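Local coordinates for protein probable TonB-dependent siderophore receptor PirA (Acinetobacter baumannii, PDB 5FR8) that probably takes up iron across the outer membrane by binding ferric siderophores, and may bind ferric enterobactin with micromolar affinity, at residues L347-F352 against E373-R378; D377-N382 against S406-R411; S439-N444 against K467-P472. All blocks are in the same frame, centred on the assembly; numbering follows the deposited sequence.

Contact 1: residues L347-F352 against E373-R378; sequences LETLRF and EWVEDR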
loop_
_atom_site.group_PDB
_atom_site.type_symbol
_atom_site.label_atom_id
_atom_site.label_comp_id
_atom_site.label_asym_id
_atom_site.label_seq_id
_atom_site.Cartn_x
_atom_site.Cartn_y
_atom_site.Cartn_z
ATOM N N LEU A 347 1.110 12.787 12.959
ATOM C CA LEU A 347 2.236 11.847 12.875
ATOM C C LEU A 347 3.471 12.469 12.248
ATOM O O LEU A 347 3.478 12.866 11.077
ATOM C CB LEU A 347 1.873 10.642 12.041
ATOM C CG LEU A 347 2.962 9.566 11.850
ATOM C CD1 LEU A 347 3.479 9.026 13.173
ATOM C CD2 LEU A 347 2.398 8.447 11.011
ATOM N N GLU A 348 4.525 12.540 13.040
ATOM C CA GLU A 348 5.761 13.121 12.593
ATOM C C GLU A 348 6.777 12.013 12.510
ATOM O O GLU A 348 6.896 11.193 13.444
ATOM C CB GLU A 348 6.285 14.160 13.571
ATOM C CG GLU A 348 5.429 15.372 13.710
ATOM C CD GLU A 348 5.974 16.335 14.760
ATOM O OE1 GLU A 348 7.083 16.866 14.565
ATOM O OE2 GLU A 348 5.277 16.551 15.774
ATOM N N THR A 349 7.519 12.023 11.408
ATOM C CA THR A 349 8.614 11.127 11.224
ATOM C C THR A 349 9.904 11.910 10.872
ATOM O O THR A 349 9.948 12.742 9.955
ATOM C CB THR A 349 8.289 10.141 10.111
ATOM O OG1 THR A 349 7.105 9.384 10.455
ATOM C CG2 THR A 349 9.466 9.216 9.868
ATOM N N LEU A 350 10.957 11.627 11.628
ATOM C CA LEU A 350 12.275 12.118 11.287
ATOM C C LEU A 350 13.103 10.903 10.907
ATOM O O LEU A 350 13.051 9.881 11.594
ATOM C CB LEU A 350 12.881 12.890 12.467
ATOM C CG LEU A 350 14.295 13.445 12.286
ATOM C CD1 LEU A 350 14.395 14.434 11.126
ATOM C CD2 LEU A 350 14.768 14.091 13.576
ATOM N N ARG A 351 13.832 10.984 9.803
ATOM C CA ARG A 351 14.607 9.832 9.364
ATOM C C ARG A 351 15.960 10.232 8.797
ATOM O O ARG A 351 16.076 11.206 8.047
ATOM C CB ARG A 351 13.833 9.037 8.321
ATOM C CG ARG A 351 14.618 7.868 7.725
ATOM C CD ARG A 351 13.907 7.278 6.523
ATOM N NE ARG A 351 12.546 6.893 6.903
ATOM C CZ ARG A 351 12.170 5.652 7.205
ATOM N NH1 ARG A 351 13.043 4.649 7.159
ATOM N NH2 ARG A 351 10.911 5.415 7.543
ATOM N N PHE A 352 16.985 9.473 9.145
ATOM C CA PHE A 352 18.306 9.741 8.621
ATOM C C PHE A 352 18.855 8.497 7.983
ATOM O O PHE A 352 18.630 7.388 8.468
ATOM C CB PHE A 352 19.272 10.173 9.734
ATOM C CG PHE A 352 18.926 11.485 10.371
ATOM C CD1 PHE A 352 18.964 12.662 9.635
ATOM C CD2 PHE A 352 18.577 11.545 11.712
ATOM C CE1 PHE A 352 18.657 13.875 10.229
ATOM C CE2 PHE A 352 18.268 12.748 12.305
ATOM C CZ PHE A 352 18.306 13.916 11.567
ATOM N N GLU A 373 20.900 3.629 9.198
ATOM C CA GLU A 373 19.574 4.225 9.125
ATOM C C GLU A 373 19.053 4.510 10.538
ATOM O O GLU A 373 19.224 3.692 11.444
ATOM C CB GLU A 373 18.615 3.289 8.380
ATOM C CG GLU A 373 17.283 3.922 8.012
ATOM C CD GLU A 373 16.419 3.005 7.139
ATOM O OE1 GLU A 373 16.961 2.272 6.251
ATOM O OE2 GLU A 373 15.188 3.027 7.349
ATOM N N TRP A 374 18.448 5.684 10.717
ATOM C CA TRP A 374 17.801 6.053 11.971
ATOM C C TRP A 374 16.456 6.630 11.639
ATOM O O TRP A 374 16.361 7.532 10.789
ATOM C CB TRP A 374 18.585 7.128 12.735
ATOM C CG TRP A 374 17.774 7.793 13.822
ATOM C CD1 TRP A 374 16.972 8.902 13.703
ATOM C CD2 TRP A 374 17.678 7.380 15.189
ATOM N NE1 TRP A 374 16.385 9.201 14.919
ATOM C CE2 TRP A 374 16.800 8.281 15.843
ATOM C CE3 TRP A 374 18.251 6.334 15.931
ATOM C CZ2 TRP A 374 16.483 8.161 17.191
ATOM C CZ3 TRP A 374 17.944 6.221 17.282
ATOM C CH2 TRP A 374 17.070 7.121 17.895
ATOM N N VAL A 375 15.427 6.130 12.314
ATOM C CA VAL A 375 14.092 6.692 12.152
ATOM C C VAL A 375 13.363 6.827 13.492
ATOM O O VAL A 375 13.310 5.875 14.273
ATOM C CB VAL A 375 13.242 5.871 11.151
ATOM C CG1 VAL A 375 13.005 4.458 11.646
ATOM C CG2 VAL A 375 11.904 6.550 10.935
ATOM N N GLU A 376 12.806 8.010 13.750
ATOM C CA GLU A 376 11.950 8.202 14.906
ATOM C C GLU A 376 10.575 8.673 14.462
ATOM O O GLU A 376 10.454 9.559 13.607
ATOM C CB GLU A 376 12.566 9.205 15.855
ATOM C CG GLU A 376 11.762 9.491 17.119
ATOM C CD GLU A 376 12.501 10.440 18.066
ATOM O OE1 GLU A 376 13.751 10.355 18.112
ATOM O OE2 GLU A 376 11.850 11.272 18.761
ATOM N N ASP A 377 9.549 8.079 15.064
ATOM C CA ASP A 377 8.163 8.491 14.849
ATOM C C ASP A 377 7.536 9.070 16.131
ATOM O O ASP A 377 7.671 8.461 17.206
ATOM C CB ASP A 377 7.315 7.296 14.414
ATOM C CG ASP A 377 7.624 6.832 13.009
ATOM O OD1 ASP A 377 7.944 7.668 12.155
ATOM O OD2 ASP A 377 7.528 5.624 12.751
ATOM N N ARG A 378 6.860 10.230 16.021
ATOM C CA ARG A 378 5.986 10.719 17.118
ATOM C C ARG A 378 4.538 10.842 16.668
ATOM O O ARG A 378 4.242 11.366 15.599
ATOM C CB ARG A 378 6.465 12.048 17.673
ATOM C CG ARG A 378 7.910 12.016 18.119
ATOM C CD ARG A 378 8.047 12.607 19.504
ATOM N NE ARG A 378 9.289 13.346 19.623
ATOM C CZ ARG A 378 9.490 14.533 19.064
ATOM N NH1 ARG A 378 8.532 15.106 18.338
ATOM N NH2 ARG A 378 10.653 15.148 19.227
#

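Contact 2: residues D377-N382 against S406-R411; sequences DRFKDN and SKMESR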
loop_
_atom_site.group_PDB
_atom_site.type_symbol
_atom_site.label_atom_id
_atom_site.label_comp_id
_atom_site.label_asym_id
_atom_site.label_seq_id
_atom_site.Cartn_x
_atom_site.Cartn_y
_atom_site.Cartn_z
ATOM N N ASP A 377 9.549 8.079 15.064
ATOM C CA ASP A 377 8.163 8.491 14.849
ATOM C C ASP A 377 7.536 9.070 16.131
ATOM O O ASP A 377 7.671 8.461 17.206
ATOM C CB ASP A 377 7.315 7.296 14.414
ATOM C CG ASP A 377 7.624 6.832 13.009
ATOM O OD1 ASP A 377 7.944 7.668 12.155
ATOM O OD2 ASP A 377 7.528 5.624 12.751
ATOM N N ARG A 378 6.860 10.230 16.021
ATOM C CA ARG A 378 5.986 10.719 17.118
ATOM C C ARG A 378 4.538 10.842 16.668
ATOM O O ARG A 378 4.242 11.366 15.599
ATOM C CB ARG A 378 6.465 12.048 17.673
ATOM C CG ARG A 378 7.910 12.016 18.119
ATOM C CD ARG A 378 8.047 12.607 19.504
ATOM N NE ARG A 378 9.289 13.346 19.623
ATOM C CZ ARG A 378 9.490 14.533 19.064
ATOM N NH1 ARG A 378 8.532 15.106 18.338
ATOM N NH2 ARG A 378 10.653 15.148 19.227
ATOM N N PHE A 379 3.630 10.346 17.492
ATOM C CA PHE A 379 2.228 10.268 17.115
ATOM C C PHE A 379 1.357 10.790 18.245
ATOM O O PHE A 379 1.498 10.371 19.374
ATOM C CB PHE A 379 1.894 8.808 16.831
ATOM C CG PHE A 379 0.544 8.584 16.196
ATOM C CD1 PHE A 379 0.158 9.303 15.072
ATOM C CD2 PHE A 379 -0.309 7.604 16.687
ATOM C CE1 PHE A 379 -1.063 9.069 14.468
ATOM C CE2 PHE A 379 -1.544 7.384 16.097
ATOM C CZ PHE A 379 -1.924 8.121 14.986
ATOM N N LYS A 380 0.483 11.731 17.934
ATOM C CA LYS A 380 -0.587 12.162 18.855
ATOM C C LYS A 380 -1.919 11.624 18.299
ATOM O O LYS A 380 -2.235 11.845 17.103
ATOM C CB LYS A 380 -0.594 13.704 19.011
ATOM C CG LYS A 380 -1.295 14.251 20.264
ATOM C CD LYS A 380 -1.571 15.771 20.269
ATOM C CE LYS A 380 -1.655 16.398 21.687
ATOM N NZ LYS A 380 -1.222 17.846 21.763
ATOM N N ASP A 381 -2.653 10.878 19.141
ATOM C CA ASP A 381 -4.036 10.427 18.844
ATOM C C ASP A 381 -4.857 10.378 20.137
ATOM O O ASP A 381 -4.666 9.496 20.975
ATOM C CB ASP A 381 -4.047 9.057 18.169
ATOM C CG ASP A 381 -5.467 8.572 17.782
ATOM O OD1 ASP A 381 -6.463 9.020 18.411
ATOM O OD2 ASP A 381 -5.572 7.719 16.852
ATOM N N ASN A 382 -5.755 11.348 20.301
ATOM C CA ASN A 382 -6.514 11.469 21.537
ATOM C C ASN A 382 -7.948 10.977 21.446
ATOM O O ASN A 382 -8.665 10.964 22.441
ATOM C CB ASN A 382 -6.493 12.905 22.050
ATOM C CG ASN A 382 -6.648 12.960 23.550
ATOM O OD1 ASN A 382 -5.808 12.437 24.280
ATOM N ND2 ASN A 382 -7.742 13.547 24.021
ATOM N N SER A 406 -2.116 9.299 24.899
ATOM C CA SER A 406 -2.411 9.985 23.638
ATOM C C SER A 406 -1.194 10.128 22.749
ATOM O O SER A 406 -1.308 10.555 21.611
ATOM C CB SER A 406 -3.012 11.368 23.913
ATOM O OG SER A 406 -2.006 12.320 24.257
ATOM N N LYS A 407 -0.018 9.795 23.279
ATOM C CA LYS A 407 1.260 10.075 22.600
ATOM C C LYS A 407 2.096 8.835 22.546
ATOM O O LYS A 407 2.361 8.221 23.571
ATOM C CB LYS A 407 2.037 11.201 23.304
ATOM C CG LYS A 407 1.209 12.468 23.433
ATOM C CD LYS A 407 2.004 13.760 23.416
ATOM C CE LYS A 407 1.055 14.912 23.075
ATOM N NZ LYS A 407 1.386 16.216 23.722
ATOM N N MET A 408 2.505 8.471 21.339
ATOM C CA MET A 408 3.254 7.249 21.111
ATOM C C MET A 408 4.580 7.551 20.405
ATOM O O MET A 408 4.614 8.389 19.488
ATOM C CB MET A 408 2.389 6.309 20.274
ATOM C CG MET A 408 1.211 5.748 21.063
ATOM S SD MET A 408 -0.265 5.409 20.079
ATOM C CE MET A 408 -1.178 6.942 20.223
ATOM N N GLU A 409 5.655 6.877 20.841
ATOM C CA GLU A 409 7.012 7.014 20.259
ATOM C C GLU A 409 7.444 5.711 19.626
ATOM O O GLU A 409 7.128 4.644 20.153
ATOM C CB GLU A 409 8.089 7.351 21.334
ATOM C CG GLU A 409 8.104 8.792 21.803
ATOM C CD GLU A 409 9.510 9.368 21.966
ATOM O OE1 GLU A 409 10.413 8.982 21.193
ATOM O OE2 GLU A 409 9.720 10.233 22.853
ATOM N N SER A 410 8.232 5.801 18.554
ATOM C CA SER A 410 8.885 4.627 17.938
ATOM C C SER A 410 10.259 5.005 17.407
ATOM O O SER A 410 10.431 6.063 16.800
ATOM C CB SER A 410 8.039 4.107 16.794
ATOM O OG SER A 410 8.456 2.843 16.416
ATOM N N ARG A 411 11.250 4.156 17.651
ATOM C CA ARG A 411 12.591 4.410 17.151
ATOM C C ARG A 411 13.187 3.115 16.608
ATOM O O ARG A 411 13.111 2.052 17.242
ATOM C CB ARG A 411 13.479 4.997 18.240
ATOM C CG ARG A 411 13.123 6.426 18.627
ATOM C CD ARG A 411 13.950 7.004 19.786
ATOM N NE ARG A 411 13.961 6.175 20.993
ATOM C CZ ARG A 411 12.910 5.934 21.783
ATOM N NH1 ARG A 411 11.692 6.437 21.513
ATOM N NH2 ARG A 411 13.078 5.160 22.854
#

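Contact 3: residues S439-N444 against K467-P472; sequences SKSGSN and KAYKAP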
loop_
_atom_site.group_PDB
_atom_site.type_symbol
_atom_site.label_atom_id
_atom_site.label_comp_id
_atom_site.label_asym_id
_atom_site.label_seq_id
_atom_site.Cartn_x
_atom_site.Cartn_y
_atom_site.Cartn_z
ATOM N N SER A 439 12.709 0.295 19.315
ATOM C CA SER A 439 12.619 0.713 20.718
ATOM C C SER A 439 11.683 -0.147 21.565
ATOM O O SER A 439 11.899 -0.268 22.761
ATOM C CB SER A 439 12.212 2.195 20.831
ATOM O OG SER A 439 10.809 2.399 20.667
ATOM N N LYS A 440 10.647 -0.731 20.968
ATOM C CA LYS A 440 9.764 -1.651 21.697
ATOM C C LYS A 440 10.079 -3.130 21.453
ATOM O O LYS A 440 10.093 -3.912 22.406
ATOM C CB LYS A 440 8.305 -1.425 21.323
ATOM C CG LYS A 440 7.620 -0.262 22.011
ATOM C CD LYS A 440 8.144 1.078 21.497
ATOM C CE LYS A 440 7.485 2.249 22.210
ATOM N NZ LYS A 440 6.020 2.033 22.142
ATOM N N SER A 441 10.319 -3.520 20.197
ATOM C CA SER A 441 10.299 -4.945 19.848
ATOM C C SER A 441 11.632 -5.680 20.061
ATOM O O SER A 441 11.642 -6.898 20.152
ATOM C CB SER A 441 9.787 -5.172 18.411
ATOM O OG SER A 441 10.827 -5.071 17.443
ATOM N N GLY A 442 12.744 -4.953 20.125
ATOM C CA GLY A 442 14.067 -5.566 20.230
ATOM C C GLY A 442 14.858 -5.495 18.938
ATOM O O GLY A 442 14.477 -4.784 18.002
ATOM N N SER A 443 15.965 -6.234 18.871
ATOM C CA SER A 443 16.773 -6.242 17.651
ATOM C C SER A 443 16.484 -7.476 16.819
ATOM O O SER A 443 15.923 -8.425 17.328
ATOM C CB SER A 443 18.263 -6.167 17.962
ATOM O OG SER A 443 18.635 -7.205 18.829
ATOM N N ASN A 444 16.864 -7.438 15.539
ATOM C CA ASN A 444 16.551 -8.505 14.582
ATOM C C ASN A 444 17.467 -8.547 13.332
ATOM O O ASN A 444 17.705 -7.510 12.678
ATOM C CB ASN A 444 15.091 -8.390 14.129
ATOM C CG ASN A 444 14.848 -9.050 12.778
ATOM O OD1 ASN A 444 15.311 -8.566 11.734
ATOM N ND2 ASN A 444 14.120 -10.148 12.785
ATOM N N LYS A 467 15.126 -12.552 4.308
ATOM C CA LYS A 467 14.293 -12.510 5.491
ATOM C C LYS A 467 13.853 -11.087 5.747
ATOM O O LYS A 467 14.650 -10.261 6.167
ATOM C CB LYS A 467 15.050 -13.043 6.703
ATOM C CG LYS A 467 14.185 -13.309 7.915
ATOM C CD LYS A 467 15.010 -13.352 9.183
ATOM C CE LYS A 467 14.170 -13.824 10.345
ATOM N NZ LYS A 467 14.954 -13.885 11.599
ATOM N N ALA A 468 12.571 -10.821 5.517
ATOM C CA ALA A 468 12.021 -9.496 5.680
ATOM C C ALA A 468 11.658 -9.186 7.131
ATOM O O ALA A 468 11.505 -10.096 7.956
ATOM C CB ALA A 468 10.824 -9.325 4.784
ATOM N N TYR A 469 11.531 -7.883 7.413
ATOM C CA TYR A 469 11.261 -7.348 8.741
ATOM C C TYR A 469 9.939 -6.552 8.716
ATOM O O TYR A 469 9.596 -5.936 7.707
ATOM C CB TYR A 469 12.426 -6.412 9.112
ATOM C CG TYR A 469 12.428 -5.785 10.507
ATOM C CD1 TYR A 469 12.473 -6.585 11.661
ATOM C CD2 TYR A 469 12.437 -4.396 10.683
ATOM C CE1 TYR A 469 12.489 -6.021 12.945
ATOM C CE2 TYR A 469 12.451 -3.832 11.963
ATOM C CZ TYR A 469 12.472 -4.638 13.092
ATOM O OH TYR A 469 12.499 -4.109 14.376
ATOM N N LYS A 470 9.213 -6.541 9.830
ATOM C CA LYS A 470 8.274 -5.438 10.113
ATOM C C LYS A 470 8.060 -5.242 11.624
ATOM O O LYS A 470 7.663 -6.179 12.331
ATOM C CB LYS A 470 6.922 -5.638 9.433
ATOM C CG LYS A 470 5.934 -4.542 9.798
ATOM C CD LYS A 470 4.615 -4.656 9.048
ATOM C CE LYS A 470 3.659 -3.558 9.463
ATOM N NZ LYS A 470 3.101 -3.777 10.835
ATOM N N ALA A 471 8.354 -4.034 12.109
ATOM C CA ALA A 471 8.079 -3.689 13.487
ATOM C C ALA A 471 6.581 -3.528 13.725
ATOM O O ALA A 471 5.826 -3.168 12.814
ATOM C CB ALA A 471 8.806 -2.402 13.863
ATOM N N PRO A 472 6.141 -3.758 14.968
ATOM C CA PRO A 472 4.730 -3.546 15.219
ATOM C C PRO A 472 4.320 -2.157 14.772
ATOM O O PRO A 472 5.137 -1.264 14.778
ATOM C CB PRO A 472 4.601 -3.707 16.741
ATOM C CG PRO A 472 5.802 -4.483 17.143
ATOM C CD PRO A 472 6.885 -4.078 16.197
#

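Contact 1: residues L347-F352 against E373-R378
The R351 guanidinium lies beneath V375, whose CG2 covers one of its faces away from the middle, 3.7 Å from NH2. The two side chains run side by side from a non-hydrogen-bonded pair of an antiparallel beta hairpin, strands 343-361 and 365-380, in the outer-membrane beta-barrel of this TonB-dependent receptor. The short segments are 4.6 Å apart along axes that run in nearly opposite directions. Paired N-H···O=C bonds join E348 with R378, L350 with E376 and F352 with W374, and between these pairs the CA-H groups of T349 and V375 approach carbonyl oxygens.

Side chains alternate between two faces. On the face carrying T349, R351, V375 and D377, the R351 chain bends at chi3 (-55°) and NH1 forms a salt bridge with E373 OE2 at 2.7 Å. The carboxylate and guanidinium planes are inclined to each other rather than coplanar. E373 OE1 has a second cationic partner in R434 on a strand farther round the wall. This face looks toward the plug, since N105 touches D377 and L347 rests on N108 and S109.

The opposite face bears F352 and W374. The planes of the F352 ring and the W374 five-membered ring are 29° apart and displaced, with little overlap and centroids separated by 6.0 Å; the touch is made by F352 CD2 and W374 CD1. E348, also on this face, has OE1 hydrogen-bonded to the Y316 hydroxyl on strand 308-323, whereas the pairing of its OE2 with R346 is doubtful.

The plug-facing side is tied by the T349 hydroxyl, which accepts from N105 ND2 and donates from OG1 to D377 OD1 at 2.6 Å, approaching from the anti side and 34° out of the carboxylate plane.

Contact 2: residues D377-N382 against S406-R411
F379 has CG anti to its backbone N (chi1 -170°), whereas M408 has CG beside its own (chi1 -71°) and bends again at the next two torsions. The two side chains lie alongside each other, pointing the same way. M408 CE meets F379 CD2 at 3.7 Å, and SD lies at the ring edge, 5.4 Å from the F379 centroid, a Met-aromatic contact. M474 of helix 474-477 packs on both residues.

Beneath this, the strands are antiparallel neighbours in the barrel wall. Two-way backbone bonds link D377 with S410 and F379 with M408, and D381 N extends the pairing by donating at 2.8 Å to the O of S406, already in the loop. D381 OD2 itself turns to the Y475 hydroxyl, and S406 OG to D404.

On the other face, K380 and K407 also run alongside each other, their aliphatic portions touching at CE. Two like charges thus lie close on an exposed face, where repulsion is probable and the position of the tips uncertain. The cross-strand contacts are therefore backbone bonds and the apolar meeting of F379 with M408, with no ion pair between the segments, since R378 and E409 stay beyond salt-bridge distance.

Contact 3: residues S439-N444 against K467-P472
N444 and Y469 reach across from opposite strands and pass alongside each other, forming the close-packed part of the contact. N444 CB approaches Y469 CE1 at 3.7 Å, and N444 OD1 comes to 3.5 Å from Y469 CD1, with the amide and ring planes inclined at 35°; OD1 also has a weak hydrogen bond to S446 OG. Y469 has CG anti to its backbone N (chi1 -176°), which starts the ring toward the 439-444 segment. The axes of the short strands 442-444 and 467-470 are 9.7 Å apart, and the two segments share no backbone bond here. N444 pairs with D436 and Y469 with G149 of the plug, while K467 pairs with P447, so the hairpin is bonded just beyond N444. Between N444 and Y469 themselves the contact is one of side-chain packing.

Packing is looser toward both ends. S441 CB touches P472 CD at 3.8 Å, but S441 OG and Y469 OH, 3.6 Å apart, are not hydrogen-bonded; S441 OG has a weak bond to H438 ND1 instead. At the other end, N444 and K467 approach tip to tip, with ND2 and NZ 4.0 Å apart, a mere proximity of two nitrogens. S443, exposed, on the strand, has its CB directed away from the 467-472 segment, and P508 touches both S441 and Y469.

The axis separation is consistent with strands 442-454 and 459-470 diverging at these ends, with Y469 lying between the segments: a hairpin of the outer-membrane beta-barrel beside the plug, as in TonB-dependent receptors.

Overall arrangement
Contacts 1 and 2 are successive pairings around the barrel wall: strand 365-380 takes part in both, D377 and R378 belong to each, and W374 and E376 of contact 1 pack against R411 of contact 2. Contact 3 lies beyond strand 427-438, meeting contact 2 where R411 O probably accepts a bond from S439 N; its nearest atoms are about 8 Å from contact 1. All three are partly buried. The first two rest on regular backbone bonding. Contact 1 has F352 and W374 on the face away from the plug, while contact 2 has its lysines there and F379 and M408 on the inner face. Contact 3 has no exposed touching residue and depends on side-chain packing.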